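Local coordinates for glucokinase (Enterococcus faecalis, PDB 2QM1), which probably phosphorylates glucose at the expense of ATP, as a glucokinase of the ROK family within the actin-like ATPase clan, at residues B[67-75]-B[315-323]; B[276-287]-B[297-305]. All blocks are in the same frame, centred on the assembly; numbering follows the deposited sequence.

Contact 1. Residues B[67-75]-B[315-323]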
loop_
_atom_site.group_PDB
_atom_site.type_symbol
_atom_site.label_atom_id
_atom_site.label_comp_id
_atom_site.label_asym_id
_atom_site.label_seq_id
_atom_site.Cartn_x
_atom_site.Cartn_y
_atom_site.Cartn_z
ATOM N N ASP B 67 34.633 3.130 -16.282
ATOM C CA ASP B 67 33.548 4.085 -16.541
ATOM C C ASP B 67 32.220 3.639 -15.939
ATOM O O ASP B 67 31.343 4.471 -15.741
ATOM C CB ASP B 67 33.289 4.285 -18.032
ATOM C CG ASP B 67 34.273 5.231 -18.704
ATOM O OD1 ASP B 67 35.294 5.661 -18.092
ATOM O OD2 ASP B 67 34.013 5.500 -19.906
ATOM N N PHE B 68 32.039 2.336 -15.716
ATOM C CA PHE B 68 30.741 1.805 -15.269
ATOM C C PHE B 68 30.574 1.997 -13.770
ATOM O O PHE B 68 31.407 1.499 -12.992
ATOM C CB PHE B 68 30.560 0.310 -15.617
ATOM C CG PHE B 68 30.416 0.043 -17.105
ATOM C CD1 PHE B 68 31.427 -0.574 -17.796
ATOM C CD2 PHE B 68 29.278 0.433 -17.800
ATOM C CE1 PHE B 68 31.317 -0.795 -19.152
ATOM C CE2 PHE B 68 29.163 0.190 -19.153
ATOM C CZ PHE B 68 30.173 -0.429 -19.822
ATOM N N VAL B 69 29.522 2.733 -13.376
ATOM C CA VAL B 69 29.265 3.028 -11.945
ATOM C C VAL B 69 28.636 1.789 -11.300
ATOM O O VAL B 69 28.960 1.387 -10.154
ATOM C CB VAL B 69 28.360 4.287 -11.786
ATOM C CG1 VAL B 69 27.794 4.405 -10.349
ATOM C CG2 VAL B 69 29.107 5.548 -12.237
ATOM N N GLY B 70 27.760 1.162 -12.064
ATOM C CA GLY B 70 27.328 -0.205 -11.763
ATOM C C GLY B 70 26.288 -0.789 -12.700
ATOM O O GLY B 70 25.961 -0.211 -13.742
ATOM N N ILE B 71 25.715 -1.914 -12.289
ATOM C CA ILE B 71 24.706 -2.662 -13.111
ATOM C C ILE B 71 23.453 -2.828 -12.273
ATOM O O ILE B 71 23.522 -3.307 -11.125
ATOM C CB ILE B 71 25.229 -4.095 -13.470
ATOM C CG1 ILE B 71 26.454 -4.028 -14.360
ATOM C CG2 ILE B 71 24.204 -4.932 -14.228
ATOM C CD1 ILE B 71 27.368 -5.261 -14.215
ATOM N N GLY B 72 22.313 -2.471 -12.835
ATOM C CA GLY B 72 21.032 -2.806 -12.237
ATOM C C GLY B 72 20.263 -3.818 -13.088
ATOM O O GLY B 72 20.304 -3.774 -14.309
HETATM N N MSE B 73 19.561 -4.734 -12.436
HETATM C CA MSE B 73 18.775 -5.756 -13.175
HETATM C C MSE B 73 17.344 -5.928 -12.647
HETATM O O MSE B 73 17.146 -5.975 -11.464
HETATM C CB MSE B 73 19.526 -7.111 -13.154
HETATM C CG MSE B 73 18.795 -8.253 -13.900
HETATM SE SE MSE B 73 19.964 -9.801 -13.854
HETATM C CE MSE B 73 18.601 -11.168 -13.590
ATOM N N GLY B 74 16.362 -6.009 -13.538
ATOM C CA GLY B 74 15.047 -6.448 -13.203
ATOM C C GLY B 74 14.843 -7.906 -13.618
ATOM O O GLY B 74 15.312 -8.320 -14.665
ATOM N N THR B 75 14.164 -8.678 -12.769
ATOM C CA THR B 75 13.972 -10.105 -12.983
ATOM C C THR B 75 12.547 -10.488 -12.596
ATOM O O THR B 75 11.982 -9.924 -11.646
ATOM C CB THR B 75 14.936 -10.953 -12.117
ATOM O OG1 THR B 75 14.648 -12.363 -12.291
ATOM C CG2 THR B 75 14.773 -10.595 -10.662
ATOM N N ALA B 315 16.018 -0.271 -14.118
ATOM C CA ALA B 315 17.076 -1.183 -13.669
ATOM C C ALA B 315 18.377 -0.441 -13.515
ATOM O O ALA B 315 19.038 -0.526 -12.486
ATOM C CB ALA B 315 17.251 -2.314 -14.614
ATOM N N ALA B 316 18.736 0.286 -14.570
ATOM C CA ALA B 316 19.845 1.183 -14.529
ATOM C C ALA B 316 19.858 2.071 -13.280
ATOM O O ALA B 316 20.922 2.229 -12.681
ATOM C CB ALA B 316 19.895 2.031 -15.786
ATOM N N SER B 317 18.711 2.669 -12.910
ATOM C CA SER B 317 18.655 3.570 -11.727
ATOM C C SER B 317 19.105 2.916 -10.400
ATOM O O SER B 317 19.624 3.582 -9.528
ATOM C CB SER B 317 17.259 4.181 -11.533
ATOM O OG SER B 317 16.366 3.175 -11.120
ATOM N N LEU B 318 18.887 1.626 -10.246
ATOM C CA LEU B 318 19.392 0.926 -9.071
ATOM C C LEU B 318 20.910 1.044 -8.999
ATOM O O LEU B 318 21.476 0.948 -7.943
ATOM C CB LEU B 318 19.056 -0.562 -9.174
ATOM C CG LEU B 318 17.641 -1.123 -9.129
ATOM C CD1 LEU B 318 17.664 -2.639 -9.500
ATOM C CD2 LEU B 318 17.095 -0.886 -7.720
ATOM N N ALA B 319 21.578 1.223 -10.128
ATOM C CA ALA B 319 23.037 1.292 -10.110
ATOM C C ALA B 319 23.541 2.583 -9.453
ATOM O O ALA B 319 24.689 2.647 -8.994
ATOM C CB ALA B 319 23.570 1.160 -11.475
ATOM N N LEU B 320 22.669 3.599 -9.392
ATOM C CA LEU B 320 23.076 4.888 -8.830
ATOM C C LEU B 320 23.433 4.874 -7.342
ATOM O O LEU B 320 24.112 5.801 -6.840
ATOM C CB LEU B 320 22.012 5.931 -9.097
ATOM C CG LEU B 320 21.867 6.343 -10.577
ATOM C CD1 LEU B 320 20.512 7.030 -10.749
ATOM C CD2 LEU B 320 22.981 7.294 -10.996
ATOM N N GLN B 321 22.996 3.835 -6.640
ATOM C CA GLN B 321 23.354 3.696 -5.229
ATOM C C GLN B 321 24.838 3.518 -5.032
ATOM O O GLN B 321 25.335 3.751 -3.926
ATOM C CB GLN B 321 22.619 2.508 -4.600
ATOM C CG GLN B 321 22.818 1.243 -5.357
ATOM C CD GLN B 321 22.153 0.061 -4.728
ATOM O OE1 GLN B 321 21.233 -0.524 -5.297
ATOM N NE2 GLN B 321 22.620 -0.308 -3.560
ATOM N N PHE B 322 25.547 3.127 -6.108
ATOM C CA PHE B 322 27.006 2.931 -6.071
ATOM C C PHE B 322 27.882 4.114 -6.432
ATOM O O PHE B 322 29.083 3.963 -6.423
ATOM C CB PHE B 322 27.405 1.731 -6.941
ATOM C CG PHE B 322 26.653 0.486 -6.595
ATOM C CD1 PHE B 322 25.798 -0.114 -7.521
ATOM C CD2 PHE B 322 26.767 -0.065 -5.315
ATOM C CE1 PHE B 322 25.087 -1.275 -7.179
ATOM C CE2 PHE B 322 26.054 -1.218 -4.970
ATOM C CZ PHE B 322 25.217 -1.807 -5.890
ATOM N N SER B 323 27.307 5.277 -6.750
ATOM C CA SER B 323 28.135 6.428 -7.166
ATOM C C SER B 323 29.084 6.870 -6.049
ATOM O O SER B 323 28.745 6.770 -4.865
ATOM C CB SER B 323 27.307 7.651 -7.541
ATOM O OG SER B 323 26.122 7.334 -8.196
HETATM O O HOH W 1 30.834 2.533 -8.580
#
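Gly-72 and Ala-315 bring the two backbones closest, with CA atoms 4.5 Å apart; the CA atoms of Gly-70 and Ala-319 are 4.8 Å apart. Strand 68-75 belongs to the five-stranded mixed sheet of one lobe of the actin-like ATPase fold. The end of helix 310-318 and the turns after it lie on one face of this sheet. Gly-70 and Gly-72 put bare backbone against the alanines. Gly-72 CA makes a CA-H...O contact with Ala-315 O at 3.0 Å. The methyl of Ala-319 rests on the peptide of Gly-70, with CB 3.6 Å from Gly-70 C. Leu-318 CD1 reaches the backbone of Met-73.

Phe-322 CB lies 3.6 Å from Val-69 O, with CG anti to the carbonyl carbon (chi1 -53°). Gln-321 CG lies over one face of the Phe-322 ring. Val-69 packs beside Ser-323. Its CG1 is anti to the backbone N (chi1 166°), and this branch meets Ser-323 N at 3.7 Å. Ser-323 OG donates back to Leu-320 O. No direct hydrogen bond joins the segments. One water bridges them, donating to Val-69 O at 2.7 Å and to Phe-322 O at 3.1 Å.

Contact 2. Residues B[276-287]-B[297-305]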
loop_
_atom_site.group_PDB
_atom_site.type_symbol
_atom_site.label_atom_id
_atom_site.label_comp_id
_atom_site.label_asym_id
_atom_site.label_seq_id
_atom_site.Cartn_x
_atom_site.Cartn_y
_atom_site.Cartn_z
ATOM N N GLY B 276 -4.165 3.649 -25.108
ATOM C CA GLY B 276 -4.084 5.087 -24.986
ATOM C C GLY B 276 -5.222 5.699 -24.205
ATOM O O GLY B 276 -5.728 5.107 -23.235
ATOM N N GLU B 277 -5.635 6.874 -24.645
ATOM C CA GLU B 277 -6.529 7.704 -23.871
ATOM C C GLU B 277 -7.885 7.043 -23.592
ATOM O O GLU B 277 -8.495 7.297 -22.566
ATOM C CB GLU B 277 -6.673 9.090 -24.525
ATOM C CG GLU B 277 -7.711 10.069 -23.859
ATOM C CD GLU B 277 -7.419 10.395 -22.371
ATOM O OE1 GLU B 277 -6.268 10.195 -21.896
ATOM O OE2 GLU B 277 -8.352 10.865 -21.666
ATOM N N PHE B 278 -8.340 6.193 -24.500
ATOM C CA PHE B 278 -9.652 5.574 -24.385
ATOM C C PHE B 278 -9.684 4.620 -23.185
ATOM O O PHE B 278 -10.660 4.573 -22.446
ATOM C CB PHE B 278 -9.977 4.844 -25.687
ATOM C CG PHE B 278 -11.361 4.286 -25.741
ATOM C CD1 PHE B 278 -11.613 2.982 -25.300
ATOM C CD2 PHE B 278 -12.407 5.051 -26.241
ATOM C CE1 PHE B 278 -12.890 2.456 -25.345
ATOM C CE2 PHE B 278 -13.699 4.540 -26.295
ATOM C CZ PHE B 278 -13.947 3.243 -25.847
ATOM N N LEU B 279 -8.594 3.868 -23.005
ATOM C CA LEU B 279 -8.377 3.076 -21.796
ATOM C C LEU B 279 -8.145 3.914 -20.530
ATOM O O LEU B 279 -8.752 3.635 -19.526
ATOM C CB LEU B 279 -7.219 2.089 -21.975
ATOM C CG LEU B 279 -6.670 1.497 -20.669
ATOM C CD1 LEU B 279 -7.645 0.489 -20.080
ATOM C CD2 LEU B 279 -5.325 0.837 -20.918
ATOM N N ARG B 280 -7.285 4.933 -20.578
ATOM C CA ARG B 280 -7.010 5.762 -19.380
ATOM C C ARG B 280 -8.293 6.378 -18.843
ATOM O O ARG B 280 -8.566 6.333 -17.658
ATOM C CB ARG B 280 -5.999 6.872 -19.678
ATOM C CG ARG B 280 -5.323 7.477 -18.434
ATOM C CD ARG B 280 -4.906 8.851 -18.740
ATOM N NE ARG B 280 -6.074 9.600 -19.173
ATOM C CZ ARG B 280 -6.922 10.199 -18.343
ATOM N NH1 ARG B 280 -6.701 10.208 -17.008
ATOM N NH2 ARG B 280 -7.970 10.816 -18.874
ATOM N N SER B 281 -9.131 6.829 -19.762
ATOM C CA SER B 281 -10.362 7.464 -19.409
ATOM C C SER B 281 -11.293 6.548 -18.616
ATOM O O SER B 281 -11.862 6.979 -17.594
ATOM C CB SER B 281 -11.056 7.982 -20.667
ATOM O OG SER B 281 -11.593 9.246 -20.362
ATOM N N ARG B 282 -11.433 5.297 -19.069
ATOM C CA ARG B 282 -12.412 4.400 -18.508
ATOM C C ARG B 282 -11.890 3.904 -17.180
ATOM O O ARG B 282 -12.654 3.695 -16.240
ATOM C CB ARG B 282 -12.783 3.320 -19.532
ATOM C CG ARG B 282 -13.866 3.853 -20.497
ATOM C CD ARG B 282 -13.685 3.529 -21.961
ATOM N NE ARG B 282 -13.718 4.768 -22.763
ATOM C CZ ARG B 282 -14.814 5.337 -23.256
ATOM N NH1 ARG B 282 -14.738 6.469 -23.960
ATOM N NH2 ARG B 282 -15.999 4.783 -23.048
ATOM N N VAL B 283 -10.573 3.786 -17.076
ATOM C CA VAL B 283 -10.002 3.437 -15.794
ATOM C C VAL B 283 -10.282 4.566 -14.801
ATOM O O VAL B 283 -10.831 4.320 -13.682
ATOM C CB VAL B 283 -8.535 2.998 -15.854
ATOM C CG1 VAL B 283 -8.075 2.690 -14.424
ATOM C CG2 VAL B 283 -8.449 1.740 -16.708
ATOM N N GLU B 284 -9.927 5.791 -15.216
ATOM C CA GLU B 284 -10.095 6.990 -14.378
ATOM C C GLU B 284 -11.560 7.135 -13.927
ATOM O O GLU B 284 -11.841 7.425 -12.754
ATOM C CB GLU B 284 -9.645 8.252 -15.135
ATOM C CG GLU B 284 -9.827 9.515 -14.326
ATOM C CD GLU B 284 -9.710 10.759 -15.154
ATOM O OE1 GLU B 284 -10.776 11.226 -15.666
ATOM O OE2 GLU B 284 -8.565 11.279 -15.250
ATOM N N LYS B 285 -12.477 6.878 -14.838
ATOM C CA LYS B 285 -13.907 6.976 -14.529
ATOM C C LYS B 285 -14.379 6.060 -13.356
ATOM O O LYS B 285 -15.120 6.483 -12.474
ATOM C CB LYS B 285 -14.728 6.707 -15.775
ATOM C CG LYS B 285 -16.211 6.548 -15.421
ATOM C CD LYS B 285 -17.108 5.900 -16.467
ATOM C CE LYS B 285 -18.534 6.049 -15.936
ATOM N NZ LYS B 285 -19.659 5.708 -16.865
ATOM N N TYR B 286 -13.943 4.811 -13.353
ATOM C CA TYR B 286 -14.260 3.920 -12.256
ATOM C C TYR B 286 -13.418 4.155 -10.993
ATOM O O TYR B 286 -13.913 4.019 -9.898
ATOM C CB TYR B 286 -14.216 2.457 -12.718
ATOM C CG TYR B 286 -15.383 2.078 -13.630
ATOM C CD1 TYR B 286 -16.650 1.937 -13.107
ATOM C CD2 TYR B 286 -15.203 1.860 -14.997
ATOM C CE1 TYR B 286 -17.737 1.586 -13.897
ATOM C CE2 TYR B 286 -16.294 1.504 -15.820
ATOM C CZ TYR B 286 -17.559 1.366 -15.238
ATOM O OH TYR B 286 -18.688 1.036 -15.974
ATOM N N PHE B 287 -12.136 4.453 -11.165
ATOM C CA PHE B 287 -11.303 4.965 -10.072
ATOM C C PHE B 287 -12.026 6.085 -9.284
ATOM O O PHE B 287 -12.010 6.093 -8.079
ATOM C CB PHE B 287 -10.000 5.543 -10.632
ATOM C CG PHE B 287 -9.104 6.117 -9.572
ATOM C CD1 PHE B 287 -8.242 5.278 -8.842
ATOM C CD2 PHE B 287 -9.097 7.480 -9.315
ATOM C CE1 PHE B 287 -7.374 5.798 -7.863
ATOM C CE2 PHE B 287 -8.238 8.015 -8.305
ATOM C CZ PHE B 287 -7.397 7.166 -7.588
ATOM N N ASN B 297 -9.561 13.905 -5.609
ATOM C CA ASN B 297 -9.197 15.248 -6.005
ATOM C C ASN B 297 -7.702 15.382 -5.981
ATOM O O ASN B 297 -7.173 16.492 -6.142
ATOM C CB ASN B 297 -9.821 16.247 -5.052
ATOM C CG ASN B 297 -11.371 16.241 -5.104
ATOM O OD1 ASN B 297 -12.043 16.390 -4.096
ATOM N ND2 ASN B 297 -11.904 16.058 -6.266
ATOM N N SER B 298 -6.999 14.275 -5.749
ATOM C CA SER B 298 -5.536 14.369 -5.708
ATOM C C SER B 298 -4.775 13.320 -6.569
ATOM O O SER B 298 -3.956 13.702 -7.396
ATOM C CB SER B 298 -5.036 14.408 -4.257
ATOM O OG SER B 298 -5.460 13.270 -3.508
ATOM N N THR B 299 -5.088 12.027 -6.408
ATOM C CA THR B 299 -4.409 10.957 -7.153
ATOM C C THR B 299 -4.828 10.935 -8.629
ATOM O O THR B 299 -6.022 10.992 -8.949
ATOM C CB THR B 299 -4.573 9.572 -6.492
ATOM O OG1 THR B 299 -3.984 9.575 -5.149
ATOM C CG2 THR B 299 -3.872 8.480 -7.366
ATOM N N LYS B 300 -3.826 10.950 -9.525
ATOM C CA LYS B 300 -4.126 11.040 -10.967
ATOM C C LYS B 300 -3.912 9.719 -11.680
ATOM O O LYS B 300 -2.960 8.992 -11.355
ATOM C CB LYS B 300 -3.281 12.130 -11.623
ATOM C CG LYS B 300 -3.576 13.530 -11.018
ATOM C CD LYS B 300 -2.643 14.601 -11.572
ATOM C CE LYS B 300 -1.340 14.670 -10.767
ATOM N NZ LYS B 300 -1.008 16.121 -10.613
ATOM N N ILE B 301 -4.793 9.409 -12.631
ATOM C CA ILE B 301 -4.640 8.185 -13.458
ATOM C C ILE B 301 -3.888 8.542 -14.772
ATOM O O ILE B 301 -4.381 9.307 -15.597
ATOM C CB ILE B 301 -5.989 7.473 -13.742
ATOM C CG1 ILE B 301 -6.718 7.054 -12.437
ATOM C CG2 ILE B 301 -5.787 6.236 -14.636
ATOM C CD1 ILE B 301 -5.760 6.337 -11.314
ATOM N N LYS B 302 -2.693 7.979 -14.931
ATOM C CA LYS B 302 -1.789 8.320 -16.033
ATOM C C LYS B 302 -1.466 7.096 -16.905
ATOM O O LYS B 302 -1.632 5.948 -16.457
ATOM C CB LYS B 302 -0.493 8.940 -15.470
ATOM C CG LYS B 302 -0.708 10.179 -14.591
ATOM C CD LYS B 302 0.623 10.922 -14.473
ATOM C CE LYS B 302 0.454 12.230 -13.680
ATOM N NZ LYS B 302 1.802 12.836 -13.320
ATOM N N LEU B 303 -1.049 7.351 -18.161
ATOM C CA LEU B 303 -0.458 6.338 -19.034
ATOM C C LEU B 303 1.072 6.343 -18.926
ATOM O O LEU B 303 1.679 7.395 -18.659
ATOM C CB LEU B 303 -0.826 6.610 -20.463
ATOM C CG LEU B 303 -2.262 6.424 -20.907
ATOM C CD1 LEU B 303 -2.382 7.132 -22.259
ATOM C CD2 LEU B 303 -2.599 4.935 -21.006
ATOM N N ALA B 304 1.704 5.184 -19.099
ATOM C CA ALA B 304 3.187 5.120 -19.049
ATOM C C ALA B 304 3.724 5.923 -20.232
ATOM O O ALA B 304 3.104 5.902 -21.306
ATOM C CB ALA B 304 3.645 3.702 -19.191
ATOM N N GLU B 305 4.869 6.595 -20.067
ATOM C CA GLU B 305 5.448 7.322 -21.215
ATOM C C GLU B 305 6.625 6.621 -21.926
ATOM O O GLU B 305 6.916 6.929 -23.068
ATOM C CB GLU B 305 5.784 8.774 -20.827
ATOM C CG GLU B 305 4.538 9.596 -20.378
ATOM C CD GLU B 305 4.850 10.850 -19.545
ATOM O OE1 GLU B 305 6.035 11.236 -19.455
ATOM O OE2 GLU B 305 3.883 11.475 -18.995
HETATM O O HOH W 2 -6.631 11.265 -13.248
#
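Ile-301 CD1 sits over the face of the Phe-287 ring, 3.7 Å from its centroid and 13° off the ring normal, a CH-pi contact. The motif is a beta-alpha-beta crossover: helix 277-289 links the adjacent parallel strands 265-269 and 300-303 of the second five-stranded sheet of the actin-like fold. The axes of 277-287 and 300-303 run nearly antiparallel, at 161°, and are 8.3 Å apart.

Ile-301 is the centre of the apolar layer. Its CG1 branch lies against Glu-284 CA and Phe-287, while CG2 faces Arg-280 CG and Val-283 CG1. Phe-287 CZ is 3.8 Å from Thr-299 CG2; the two side chains cross at about a right angle. Thr-299 OG1 is hydrogen-bonded to Pro-263 O. At the other end, Leu-303 CD1 touches Gly-276, the N-cap residue, and CG packs on Arg-280 CB.

Arg-280 bends at chi3 (57°), and the edge of its guanidinium meets Ile-301 O. Glu-277, Arg-280 and Glu-284 form a salt-bridge network. Arg-280 grips Glu-277 side-on, NE to OE1 and NH2 to OE2. NH1 serves two acceptors near the guanidinium plane: Glu-284 OE2 at 2.8 Å, met from above the carboxylate plane, and Ile-301 O at 2.9 Å. These bonds fix the guanidinium's rotation. A water accepts from Ile-301 N at 2.7 Å and donates to Glu-284 OE2.

In the fold
The two contacts lie in different halves of the chain's actin-like fold, each beside its own five-stranded mixed sheet. Their centres are 31 Å apart and their nearest atoms about 14 Å apart, so they do not touch. Contact 2 is nested within the long loop that contact 1 closes. Helix 310-318 comes next in the chain after strand 300-303 of contact 2, and it packs on the sheet of contact 1. Contact 1 is near the magnesium site formed with Asn-116, Asn-119 and Gly-148: the Leu-318 side chain is about 7 Å from that of Asn-119. Contact 2 lies away from the annotated sites.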